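Citrate synthase (Sulfolobus solfataricus, PDB 1O7X) belongs to the citrate synthase family of largely helical enzymes and forms a dimer of two copies of one chain. Local coordinates at residues K66-E71 and D116-I121; I93-V98 and A132-R137; N171-A176 and Y321-P326; T16-I21 and W342-I347. One frame throughout, in Å; residues are numbered along the deposited sequence.

Overall arrangement
The four contacts tie together distant parts of one mostly helical chain of a dimer. Interactions 1 and 2 share helix 116-138, one near its start and the other near its end, with centres about 21 Å apart, and their segments alternate along the sequence. Interaction 3 follows later and meets interaction 2 through Tyr135, which packs against Phe325 and Pro326. Interaction 4 brings the link between strands 12-16 and 19-22 to helix 330-352, enclosing the other three in sequence; Ile347 of that helix packs on Asp116 and Ala120, and Leu343 on Ala120. Interactions 3 and 4 lie on opposite sides of the chain's centre, their centres about 25 Å apart, while 2 and 4 both reach the second subunit.

Interaction 1 (K66-E71 and D116-I121); sequences KAKLNE and DKEKAI
Lys68 and Leu69 meet Glu118 and Ile121 where two helices of the mainly helical citrate synthase fold, 59-70 and 116-138, come together with their local axes 10.3 Å apart and at 54° to each other. The apolar part is small: the CG2 methyl of Ile121 lies 3.7 Å from CG of Lys68, the two side chains crossing at about a right angle, and CD2 of Leu69 approaches the same methyl at 4.1 Å. Beside this patch the lysine turns toward charge. Its CG stands anti to the backbone N (chi1 -165°) and the chain then bends at each later torsion, which takes NZ back to Glu71 OE1 at 3.2 Å, a salt bridge within its own segment whose hydrogen bond is weak. Glu118 reaches in with an extended chain, and its OE2 makes a long salt bridge to Lys68 NZ, so that one ammonium group links two carboxylates and probably eases their mutual repulsion. Further out, helix 44-53 borders the patch, with Glu45 against Leu69 and Tyr53 against Ile121. The carbonyl O of Ile121 is itself part of the contact, 3.8 Å from Leu69 CD2.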
loop_
_atom_site.group_PDB
_atom_site.type_symbol
_atom_site.label_atom_id
_atom_site.label_comp_id
_atom_site.label_asym_id
_atom_site.label_seq_id
_atom_site.Cartn_x
_atom_site.Cartn_y
_atom_site.Cartn_z
ATOM N N LYS A 66 -3.576 27.749 9.170
ATOM C CA LYS A 66 -2.992 28.375 7.995
ATOM C C LYS A 66 -1.493 28.576 8.145
ATOM O O LYS A 66 -0.721 28.266 7.246
ATOM C CB LYS A 66 -3.685 29.711 7.735
ATOM C CG LYS A 66 -5.037 29.565 7.041
ATOM C CD LYS A 66 -5.411 30.925 6.461
ATOM C CE LYS A 66 -6.505 30.833 5.422
ATOM N NZ LYS A 66 -6.718 32.166 4.781
ATOM N N ALA A 67 -1.094 29.109 9.295
ATOM C CA ALA A 67 0.301 29.333 9.619
ATOM C C ALA A 67 1.010 27.977 9.662
ATOM O O ALA A 67 2.030 27.773 9.010
ATOM C CB ALA A 67 0.444 30.062 10.936
ATOM N N LYS A 68 0.402 27.037 10.379
ATOM C CA LYS A 68 0.972 25.690 10.414
ATOM C C LYS A 68 1.199 25.236 8.981
ATOM O O LYS A 68 2.378 25.049 8.636
ATOM C CB LYS A 68 0.144 24.762 11.287
ATOM C CG LYS A 68 0.875 23.474 11.644
ATOM C CD LYS A 68 1.792 23.635 12.844
ATOM C CE LYS A 68 3.010 22.721 12.698
ATOM N NZ LYS A 68 4.273 23.505 12.881
ATOM N N LEU A 69 0.201 25.162 8.105
ATOM C CA LEU A 69 0.463 24.792 6.715
ATOM C C LEU A 69 1.709 25.490 6.190
ATOM O O LEU A 69 2.691 24.813 5.889
ATOM C CB LEU A 69 -0.653 25.117 5.733
ATOM C CG LEU A 69 -1.974 24.375 5.831
ATOM C CD1 LEU A 69 -2.989 24.972 4.871
ATOM C CD2 LEU A 69 -1.798 22.892 5.572
ATOM N N ASN A 70 1.727 26.813 6.135
ATOM C CA ASN A 70 2.828 27.629 5.655
ATOM C C ASN A 70 4.232 27.286 6.138
ATOM O O ASN A 70 5.202 27.522 5.410
ATOM C CB ASN A 70 2.569 29.105 5.976
ATOM C CG ASN A 70 1.693 29.806 4.965
ATOM O OD1 ASN A 70 1.638 29.484 3.773
ATOM N ND2 ASN A 70 0.961 30.808 5.470
ATOM N N GLU A 71 4.396 26.751 7.337
ATOM C CA GLU A 71 5.639 26.323 7.910
ATOM C C GLU A 71 6.095 24.950 7.426
ATOM O O GLU A 71 7.155 24.482 7.840
ATOM C CB GLU A 71 5.452 26.179 9.440
ATOM C CG GLU A 71 5.839 27.421 10.202
ATOM C CD GLU A 71 5.893 27.355 11.707
ATOM O OE1 GLU A 71 5.412 26.395 12.341
ATOM O OE2 GLU A 71 6.452 28.343 12.258
ATOM N N ASP A 116 -1.739 13.374 15.992
ATOM C CA ASP A 116 -2.252 13.020 14.683
ATOM C C ASP A 116 -2.656 14.209 13.833
ATOM O O ASP A 116 -2.171 14.378 12.710
ATOM C CB ASP A 116 -3.400 12.016 14.822
ATOM C CG ASP A 116 -2.998 10.763 15.580
ATOM O OD1 ASP A 116 -1.783 10.577 15.836
ATOM O OD2 ASP A 116 -3.873 9.935 15.942
ATOM N N LYS A 117 -3.549 15.052 14.332
ATOM C CA LYS A 117 -4.046 16.233 13.640
ATOM C C LYS A 117 -2.957 17.166 13.143
ATOM O O LYS A 117 -2.962 17.598 11.990
ATOM C CB LYS A 117 -4.949 17.031 14.592
ATOM C CG LYS A 117 -6.205 16.260 14.947
ATOM C CD LYS A 117 -6.807 16.769 16.247
ATOM C CE LYS A 117 -7.587 15.666 16.952
ATOM N NZ LYS A 117 -8.741 16.277 17.682
ATOM N N GLU A 118 -1.985 17.462 14.012
ATOM C CA GLU A 118 -0.889 18.339 13.620
ATOM C C GLU A 118 -0.036 17.669 12.547
ATOM O O GLU A 118 0.416 18.264 11.572
ATOM C CB GLU A 118 -0.042 18.737 14.828
ATOM C CG GLU A 118 1.021 19.770 14.473
ATOM C CD GLU A 118 1.917 20.201 15.618
ATOM O OE1 GLU A 118 1.830 19.646 16.735
ATOM O OE2 GLU A 118 2.738 21.130 15.383
ATOM N N LYS A 119 0.162 16.364 12.720
ATOM C CA LYS A 119 0.939 15.558 11.790
ATOM C C LYS A 119 0.210 15.509 10.464
ATOM O O LYS A 119 0.876 15.692 9.448
ATOM C CB LYS A 119 1.224 14.203 12.395
ATOM C CG LYS A 119 2.427 13.394 11.999
ATOM C CD LYS A 119 3.542 14.152 11.323
ATOM C CE LYS A 119 4.492 13.191 10.626
ATOM N NZ LYS A 119 5.782 13.057 11.354
ATOM N N ALA A 120 -1.107 15.321 10.445
ATOM C CA ALA A 120 -1.858 15.293 9.187
ATOM C C ALA A 120 -1.757 16.630 8.476
ATOM O O ALA A 120 -1.506 16.733 7.277
ATOM C CB ALA A 120 -3.300 14.884 9.393
ATOM N N ILE A 121 -1.819 17.726 9.222
ATOM C CA ILE A 121 -1.635 19.073 8.676
ATOM C C ILE A 121 -0.272 19.179 7.987
ATOM O O ILE A 121 -0.194 19.728 6.883
ATOM C CB ILE A 121 -1.752 20.169 9.757
ATOM C CG1 ILE A 121 -3.214 20.335 10.207
ATOM C CG2 ILE A 121 -1.187 21.520 9.340
ATOM C CD1 ILE A 121 -3.227 20.788 11.660
#

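Interaction 2 (I93-V98 and A132-R137); sequences IGLLEV and ANVYRR
Val134 points its two methyls at Leu95 and Leu96, and this forked arrangement carries most of the contact: CG1 meets Leu95 alone, while CG2 is shared between the two leucines. A chi1 of 158° turns CG1 of Val134 to the far side of CB from its own N, where it meets the CD1 methyl of Leu95 at 3.7 Å. CG2, on the other branch, touches Leu96 CD1 at 3.7 Å and also lies 3.8 Å from CB of Leu95. The two leucines come in differently: the side chain of Leu95 starts toward the opposing helix and runs obliquely to the valine, whereas that of Leu96 sets off to the side of the opposing helix and its end swings in, crossing Val134 at about a right angle. Arg137, one turn further along, adds an aliphatic flank. Its bent chain runs across Leu95 at about a right angle, and it is the CG methylene, not the guanidinium, that touches, 4.0 Å from Leu95 CD1. Beyond these residues, Leu210 of helix 202-213 packs on Leu96. Ser105 of the second subunit packs on Leu95, and Glu97 OE2 is hydrogen-bonded to Ser204 OG of that subunit. The local helix axes pass 9.9 Å apart, with their directions 126° from each other. This is apolar helix-helix packing in the buried core of a citrate synthase fold, beside the dimer interface.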
loop_
_atom_site.group_PDB
_atom_site.type_symbol
_atom_site.label_atom_id
_atom_site.label_comp_id
_atom_site.label_asym_id
_atom_site.label_seq_id
_atom_site.Cartn_x
_atom_site.Cartn_y
_atom_site.Cartn_z
ATOM N N ILE A 93 1.053 8.889 -10.491
ATOM C CA ILE A 93 0.709 8.277 -9.190
ATOM C C ILE A 93 1.906 7.486 -8.669
ATOM O O ILE A 93 2.180 7.478 -7.472
ATOM C CB ILE A 93 -0.545 7.402 -9.315
ATOM C CG1 ILE A 93 -1.764 8.234 -9.679
ATOM C CG2 ILE A 93 -0.762 6.553 -8.069
ATOM C CD1 ILE A 93 -1.971 9.588 -9.033
ATOM N N GLY A 94 2.654 6.874 -9.588
ATOM C CA GLY A 94 3.839 6.088 -9.352
ATOM C C GLY A 94 4.895 6.967 -8.693
ATOM O O GLY A 94 5.513 6.625 -7.680
ATOM N N LEU A 95 5.062 8.146 -9.302
ATOM C CA LEU A 95 6.048 9.098 -8.778
ATOM C C LEU A 95 5.584 9.516 -7.397
ATOM O O LEU A 95 6.440 9.667 -6.547
ATOM C CB LEU A 95 6.254 10.306 -9.667
ATOM C CG LEU A 95 6.901 10.200 -11.044
ATOM C CD1 LEU A 95 6.886 11.535 -11.777
ATOM C CD2 LEU A 95 8.339 9.723 -10.957
ATOM N N LEU A 96 4.285 9.703 -7.151
ATOM C CA LEU A 96 3.800 10.093 -5.836
ATOM C C LEU A 96 4.163 9.003 -4.837
ATOM O O LEU A 96 4.869 9.291 -3.870
ATOM C CB LEU A 96 2.313 10.356 -5.886
ATOM C CG LEU A 96 1.667 11.722 -5.844
ATOM C CD1 LEU A 96 2.641 12.878 -5.688
ATOM C CD2 LEU A 96 0.771 11.894 -7.071
ATOM N N GLU A 97 3.795 7.764 -5.094
ATOM C CA GLU A 97 4.181 6.583 -4.325
ATOM C C GLU A 97 5.657 6.610 -3.915
ATOM O O GLU A 97 6.081 6.422 -2.753
ATOM C CB GLU A 97 3.864 5.414 -5.238
ATOM C CG GLU A 97 3.445 4.034 -4.790
ATOM C CD GLU A 97 3.076 3.196 -6.004
ATOM O OE1 GLU A 97 3.948 3.083 -6.903
ATOM O OE2 GLU A 97 1.974 2.650 -6.157
ATOM N N VAL A 98 6.549 6.879 -4.872
ATOM C CA VAL A 98 7.966 6.970 -4.553
ATOM C C VAL A 98 8.236 8.058 -3.524
ATOM O O VAL A 98 9.064 7.927 -2.629
ATOM C CB VAL A 98 8.741 7.271 -5.843
ATOM C CG1 VAL A 98 10.180 7.577 -5.523
ATOM C CG2 VAL A 98 8.666 6.107 -6.806
ATOM N N ALA A 132 3.101 19.272 -6.809
ATOM C CA ALA A 132 3.645 20.348 -7.645
ATOM C C ALA A 132 4.870 19.839 -8.385
ATOM O O ALA A 132 4.940 20.004 -9.605
ATOM C CB ALA A 132 3.913 21.564 -6.780
ATOM N N ASN A 133 5.796 19.186 -7.661
ATOM C CA ASN A 133 7.044 18.708 -8.264
ATOM C C ASN A 133 6.989 17.468 -9.109
ATOM O O ASN A 133 7.844 17.281 -9.979
ATOM C CB ASN A 133 8.114 18.624 -7.172
ATOM C CG ASN A 133 8.402 20.081 -6.803
ATOM O OD1 ASN A 133 8.990 20.763 -7.642
ATOM N ND2 ASN A 133 7.954 20.489 -5.630
ATOM N N VAL A 134 5.952 16.652 -8.975
ATOM C CA VAL A 134 5.803 15.498 -9.881
ATOM C C VAL A 134 5.462 16.113 -11.244
ATOM O O VAL A 134 5.937 15.643 -12.276
ATOM C CB VAL A 134 4.704 14.544 -9.422
ATOM C CG1 VAL A 134 4.186 13.690 -10.576
ATOM C CG2 VAL A 134 5.186 13.688 -8.267
ATOM N N TYR A 135 4.632 17.166 -11.220
ATOM C CA TYR A 135 4.317 17.893 -12.423
ATOM C C TYR A 135 5.548 18.529 -13.062
ATOM O O TYR A 135 5.778 18.340 -14.263
ATOM C CB TYR A 135 3.306 19.001 -12.118
ATOM C CG TYR A 135 3.061 19.926 -13.285
ATOM C CD1 TYR A 135 2.731 19.403 -14.531
ATOM C CD2 TYR A 135 3.183 21.304 -13.173
ATOM C CE1 TYR A 135 2.480 20.218 -15.615
ATOM C CE2 TYR A 135 2.957 22.135 -14.262
ATOM C CZ TYR A 135 2.582 21.590 -15.468
ATOM O OH TYR A 135 2.311 22.387 -16.562
ATOM N N ARG A 136 6.335 19.283 -12.268
ATOM C CA ARG A 136 7.508 19.918 -12.859
ATOM C C ARG A 136 8.437 18.915 -13.513
ATOM O O ARG A 136 8.926 19.152 -14.602
ATOM C CB ARG A 136 8.296 20.765 -11.881
ATOM C CG ARG A 136 7.436 21.680 -11.038
ATOM C CD ARG A 136 8.304 22.777 -10.425
ATOM N NE ARG A 136 7.874 24.052 -10.946
ATOM C CZ ARG A 136 8.406 24.833 -11.863
ATOM N NH1 ARG A 136 9.533 24.495 -12.467
ATOM N NH2 ARG A 136 7.769 25.957 -12.167
ATOM N N ARG A 137 8.650 17.769 -12.897
ATOM C CA ARG A 137 9.565 16.750 -13.385
ATOM C C ARG A 137 9.061 16.083 -14.642
ATOM O O ARG A 137 9.872 15.578 -15.421
ATOM C CB ARG A 137 9.814 15.756 -12.254
ATOM C CG ARG A 137 9.734 14.289 -12.617
ATOM C CD ARG A 137 11.092 13.644 -12.596
ATOM N NE ARG A 137 11.372 12.882 -13.809
ATOM C CZ ARG A 137 12.427 13.160 -14.564
ATOM N NH1 ARG A 137 13.245 14.138 -14.235
ATOM N NH2 ARG A 137 12.733 12.512 -15.656
#

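Interaction 3 (N171-A176 and Y321-P326); sequences NAMDKA and YALGFP
Leu323 faces helix 167-180 from the end of helix 316-323, where the backbone closes in a Schellman motif: Gly324 leaves helical geometry with a positive phi of 118°, a conformation that suits glycine, which has no CB to collide with the preceding carbonyl O. Immediately before Gly324, Leu323 sends its two methyls to two consecutive residues. CD2 meets the CB methyl of Ala172 at 3.8 Å, while CD1 of Leu323 approaches Met173 SD at 3.6 Å and Met173 CB at 3.9 Å. The methionine lies across the leucine at about a right angle. A chi1 of -166° swings CG of Met173 away from its own N, and the chain then bends at chi2 and chi3, which presents the sulfur to the CD1 methyl. All three side chains are buried, and the contact between the segments is wholly apolar. Around the apolar patch, Leu278 of helix 266-279 touches both Ala172 and Leu323, and Ala153 and Leu157 of helix 152-161 pack on Met173, so the contact is set among four helices.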
loop_
_atom_site.group_PDB
_atom_site.type_symbol
_atom_site.label_atom_id
_atom_site.label_comp_id
_atom_site.label_asym_id
_atom_site.label_seq_id
_atom_site.Cartn_x
_atom_site.Cartn_y
_atom_site.Cartn_z
ATOM N N ASN A 171 -9.451 30.390 -6.862
ATOM C CA ASN A 171 -10.758 29.947 -6.450
ATOM C C ASN A 171 -11.096 28.567 -6.995
ATOM O O ASN A 171 -11.678 27.737 -6.287
ATOM C CB ASN A 171 -11.768 30.971 -6.996
ATOM C CG ASN A 171 -13.124 30.645 -6.398
ATOM O OD1 ASN A 171 -13.283 30.895 -5.196
ATOM N ND2 ASN A 171 -14.022 30.097 -7.206
ATOM N N ALA A 172 -10.793 28.346 -8.277
ATOM C CA ALA A 172 -11.148 27.065 -8.904
ATOM C C ALA A 172 -10.298 25.955 -8.295
ATOM O O ALA A 172 -10.867 24.945 -7.871
ATOM C CB ALA A 172 -11.118 27.156 -10.411
ATOM N N MET A 173 -8.997 26.158 -8.132
ATOM C CA MET A 173 -8.157 25.166 -7.483
ATOM C C MET A 173 -8.672 24.883 -6.069
ATOM O O MET A 173 -8.911 23.716 -5.737
ATOM C CB MET A 173 -6.682 25.575 -7.388
ATOM C CG MET A 173 -5.804 24.368 -7.018
ATOM S SD MET A 173 -6.039 23.049 -8.227
ATOM C CE MET A 173 -6.369 21.615 -7.229
ATOM N N ASP A 174 -8.823 25.913 -5.246
ATOM C CA ASP A 174 -9.311 25.814 -3.884
ATOM C C ASP A 174 -10.664 25.134 -3.734
ATOM O O ASP A 174 -10.881 24.432 -2.738
ATOM C CB ASP A 174 -9.359 27.216 -3.253
ATOM C CG ASP A 174 -10.038 27.247 -1.892
ATOM O OD1 ASP A 174 -11.227 27.651 -1.822
ATOM O OD2 ASP A 174 -9.389 26.840 -0.893
ATOM N N LYS A 175 -11.601 25.315 -4.659
ATOM C CA LYS A 175 -12.914 24.674 -4.550
ATOM C C LYS A 175 -12.835 23.198 -4.953
ATOM O O LYS A 175 -13.505 22.326 -4.395
ATOM C CB LYS A 175 -14.000 25.363 -5.378
ATOM C CG LYS A 175 -14.245 26.815 -5.060
ATOM C CD LYS A 175 -14.313 27.088 -3.570
ATOM C CE LYS A 175 -14.146 28.586 -3.344
ATOM N NZ LYS A 175 -13.716 28.840 -1.937
ATOM N N ALA A 176 -11.932 22.964 -5.913
ATOM C CA ALA A 176 -11.631 21.625 -6.384
ATOM C C ALA A 176 -11.229 20.731 -5.203
ATOM O O ALA A 176 -11.730 19.617 -5.086
ATOM C CB ALA A 176 -10.489 21.659 -7.386
ATOM N N TYR A 321 -7.740 21.295 -16.671
ATOM C CA TYR A 321 -7.190 21.667 -17.967
ATOM C C TYR A 321 -7.198 23.192 -18.105
ATOM O O TYR A 321 -6.198 23.811 -18.438
ATOM C CB TYR A 321 -7.964 21.059 -19.126
ATOM C CG TYR A 321 -7.330 21.299 -20.479
ATOM C CD1 TYR A 321 -6.165 20.626 -20.846
ATOM C CD2 TYR A 321 -7.876 22.188 -21.395
ATOM C CE1 TYR A 321 -5.569 20.833 -22.074
ATOM C CE2 TYR A 321 -7.279 22.396 -22.634
ATOM C CZ TYR A 321 -6.125 21.723 -22.971
ATOM O OH TYR A 321 -5.534 21.920 -24.194
ATOM N N ALA A 322 -8.298 23.826 -17.706
ATOM C CA ALA A 322 -8.395 25.277 -17.734
ATOM C C ALA A 322 -7.375 25.912 -16.802
ATOM O O ALA A 322 -6.856 26.985 -17.147
ATOM C CB ALA A 322 -9.820 25.719 -17.446
ATOM N N LEU A 323 -7.011 25.332 -15.667
ATOM C CA LEU A 323 -6.014 25.957 -14.802
ATOM C C LEU A 323 -4.624 25.808 -15.421
ATOM O O LEU A 323 -3.713 26.542 -15.018
ATOM C CB LEU A 323 -6.020 25.456 -13.362
ATOM C CG LEU A 323 -7.285 25.455 -12.521
ATOM C CD1 LEU A 323 -7.113 24.788 -11.167
ATOM C CD2 LEU A 323 -7.758 26.876 -12.235
ATOM N N GLY A 324 -4.425 24.926 -16.394
ATOM C CA GLY A 324 -3.124 24.741 -17.016
ATOM C C GLY A 324 -2.490 23.361 -16.882
ATOM O O GLY A 324 -1.396 23.141 -17.413
ATOM N N PHE A 325 -3.109 22.402 -16.205
ATOM C CA PHE A 325 -2.593 21.076 -16.013
ATOM C C PHE A 325 -2.915 20.141 -17.173
ATOM O O PHE A 325 -4.031 20.079 -17.686
ATOM C CB PHE A 325 -3.177 20.429 -14.739
ATOM C CG PHE A 325 -2.637 21.053 -13.486
ATOM C CD1 PHE A 325 -3.420 21.873 -12.703
ATOM C CD2 PHE A 325 -1.323 20.824 -13.110
ATOM C CE1 PHE A 325 -2.912 22.445 -11.550
ATOM C CE2 PHE A 325 -0.805 21.404 -11.980
ATOM C CZ PHE A 325 -1.599 22.213 -11.196
ATOM N N PRO A 326 -1.931 19.351 -17.565
ATOM C CA PRO A 326 -2.108 18.381 -18.624
ATOM C C PRO A 326 -2.956 17.222 -18.123
ATOM O O PRO A 326 -3.113 16.989 -16.916
ATOM C CB PRO A 326 -0.693 17.982 -19.006
ATOM C CG PRO A 326 0.183 18.369 -17.877
ATOM C CD PRO A 326 -0.545 19.388 -17.057
#

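Interaction 4 (T16-I21 and W342-I347)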
loop_
_atom_site.group_PDB
_atom_site.type_symbol
_atom_site.label_atom_id
_atom_site.label_comp_id
_atom_site.label_asym_id
_atom_site.label_seq_id
_atom_site.Cartn_x
_atom_site.Cartn_y
_atom_site.Cartn_z
ATOM N N THR A 16 -18.541 6.020 10.600
ATOM C CA THR A 16 -17.818 7.290 10.402
ATOM C C THR A 16 -18.668 8.529 10.627
ATOM O O THR A 16 -19.878 8.574 10.375
ATOM C CB THR A 16 -17.163 7.338 9.007
ATOM O OG1 THR A 16 -16.301 8.471 8.894
ATOM C CG2 THR A 16 -18.165 7.441 7.871
ATOM N N ASN A 17 -18.018 9.602 11.074
ATOM C CA ASN A 17 -18.703 10.875 11.230
ATOM C C ASN A 17 -18.223 11.801 10.107
ATOM O O ASN A 17 -18.620 12.965 10.068
ATOM C CB ASN A 17 -18.463 11.571 12.539
ATOM C CG ASN A 17 -18.554 10.817 13.827
ATOM O OD1 ASN A 17 -19.596 10.399 14.341
ATOM N ND2 ASN A 17 -17.381 10.627 14.441
ATOM N N LEU A 18 -17.404 11.274 9.196
ATOM C CA LEU A 18 -16.910 12.169 8.166
ATOM C C LEU A 18 -17.857 12.421 7.010
ATOM O O LEU A 18 -17.974 13.614 6.672
ATOM C CB LEU A 18 -15.568 11.700 7.604
ATOM C CG LEU A 18 -14.431 11.493 8.595
ATOM C CD1 LEU A 18 -13.221 10.912 7.864
ATOM C CD2 LEU A 18 -14.080 12.793 9.315
ATOM N N THR A 19 -18.352 11.469 6.249
ATOM C CA THR A 19 -19.034 11.886 5.021
ATOM C C THR A 19 -20.362 11.187 4.882
ATOM O O THR A 19 -20.453 9.983 5.098
ATOM C CB THR A 19 -18.107 11.474 3.863
ATOM O OG1 THR A 19 -16.900 12.242 3.927
ATOM C CG2 THR A 19 -18.780 11.604 2.514
ATOM N N PHE A 20 -21.377 11.974 4.556
ATOM C CA PHE A 20 -22.720 11.408 4.399
ATOM C C PHE A 20 -23.217 11.653 2.981
ATOM O O PHE A 20 -23.089 12.741 2.420
ATOM C CB PHE A 20 -23.634 11.953 5.499
ATOM C CG PHE A 20 -25.073 11.637 5.193
ATOM C CD1 PHE A 20 -25.583 10.375 5.433
ATOM C CD2 PHE A 20 -25.875 12.613 4.606
ATOM C CE1 PHE A 20 -26.898 10.090 5.097
ATOM C CE2 PHE A 20 -27.190 12.333 4.284
ATOM C CZ PHE A 20 -27.696 11.069 4.534
ATOM N N ILE A 21 -23.703 10.597 2.349
ATOM C CA ILE A 21 -24.173 10.641 0.979
ATOM C C ILE A 21 -25.605 10.141 0.895
ATOM O O ILE A 21 -25.923 9.190 1.578
ATOM C CB ILE A 21 -23.320 9.773 0.040
ATOM C CG1 ILE A 21 -21.983 10.473 -0.230
ATOM C CG2 ILE A 21 -24.040 9.515 -1.270
ATOM C CD1 ILE A 21 -20.778 9.565 -0.187
ATOM N N TRP A 342 -8.177 10.764 3.329
ATOM C CA TRP A 342 -7.365 9.613 3.721
ATOM C C TRP A 342 -6.909 9.839 5.156
ATOM O O TRP A 342 -7.264 9.084 6.077
ATOM C CB TRP A 342 -6.205 9.432 2.728
ATOM C CG TRP A 342 -6.540 8.865 1.376
ATOM C CD1 TRP A 342 -7.620 8.074 1.096
ATOM C CD2 TRP A 342 -5.835 9.016 0.146
ATOM N NE1 TRP A 342 -7.626 7.732 -0.226
ATOM C CE2 TRP A 342 -6.531 8.301 -0.840
ATOM C CE3 TRP A 342 -4.667 9.681 -0.254
ATOM C CZ2 TRP A 342 -6.114 8.238 -2.169
ATOM C CZ3 TRP A 342 -4.218 9.637 -1.561
ATOM C CH2 TRP A 342 -4.962 8.907 -2.505
ATOM N N LEU A 343 -6.201 10.941 5.421
ATOM C CA LEU A 343 -5.787 11.225 6.802
ATOM C C LEU A 343 -6.914 11.214 7.824
ATOM O O LEU A 343 -6.834 10.536 8.866
ATOM C CB LEU A 343 -4.948 12.520 6.846
ATOM C CG LEU A 343 -3.728 12.373 5.913
ATOM C CD1 LEU A 343 -3.087 13.678 5.524
ATOM C CD2 LEU A 343 -2.693 11.499 6.597
ATOM N N ALA A 344 -8.038 11.882 7.585
ATOM C CA ALA A 344 -9.144 11.873 8.528
ATOM C C ALA A 344 -9.707 10.480 8.789
ATOM O O ALA A 344 -10.161 10.160 9.895
ATOM C CB ALA A 344 -10.277 12.754 8.041
ATOM N N HIS A 345 -9.702 9.633 7.776
ATOM C CA HIS A 345 -10.230 8.273 7.895
ATOM C C HIS A 345 -9.342 7.359 8.722
ATOM O O HIS A 345 -9.855 6.674 9.623
ATOM C CB HIS A 345 -10.477 7.675 6.517
ATOM C CG HIS A 345 -11.893 7.866 6.069
ATOM N ND1 HIS A 345 -12.948 7.246 6.712
ATOM C CD2 HIS A 345 -12.415 8.591 5.056
ATOM C CE1 HIS A 345 -14.066 7.575 6.086
ATOM N NE2 HIS A 345 -13.769 8.378 5.083
ATOM N N ILE A 346 -8.036 7.406 8.463
ATOM C CA ILE A 346 -7.131 6.566 9.268
ATOM C C ILE A 346 -7.071 7.135 10.680
ATOM O O ILE A 346 -7.082 6.349 11.631
ATOM C CB ILE A 346 -5.727 6.392 8.668
ATOM C CG1 ILE A 346 -4.967 7.707 8.646
ATOM C CG2 ILE A 346 -5.854 5.790 7.269
ATOM C CD1 ILE A 346 -3.655 7.684 7.920
ATOM N N ILE A 347 -7.110 8.467 10.825
ATOM C CA ILE A 347 -7.086 9.017 12.167
ATOM C C ILE A 347 -8.357 8.610 12.915
ATOM O O ILE A 347 -8.292 8.133 14.056
ATOM C CB ILE A 347 -6.854 10.534 12.237
ATOM C CG1 ILE A 347 -5.586 10.907 11.490
ATOM C CG2 ILE A 347 -6.756 10.956 13.717
ATOM C CD1 ILE A 347 -5.074 12.317 11.549
#
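With its CG anti to the carbonyl carbon (chi1 -56°) and an extended chi2, Leu18 drives its CD1 methyl onto the imidazole of His345. The methyl sits 3.6 Å from the ring centroid and only 4° off the ring normal, a CH-pi contact almost centred on one face. The same CD1 is 3.5 Å from CB of Ala344, and CD2 of Leu18 lies 4.0 Å from that CB, so the CD1 methyl sits against both the ring and the alanine. His345 leaves its helix to the side of segment 16-21, and its ring end comes nearer to Leu18. Thr16 adds a second, oblique approach, with OG1 3.7 Å from His345 CE1. That hydroxyl has firmer partners elsewhere: it accepts from the backbone N of Leu18 at 3.0 Å in a nearly straight bond, 166° at the hydrogen, which forms an ST turn, and it is hydrogen-bonded to Glu348 OE1. His345 NE2 is hydrogen-bonded to Asp182 OD2, an oxygen that also binds Thr19 OG1. The contact sets helix 330-352 against the link that leads into strand 19-22, an outermost strand of the small antiparallel sheet, which pairs with strand 27-30. At Thr16 the chain pairs in parallel fashion with a strand of the second subunit, while Thr189 of helix 187-197 packs against His345.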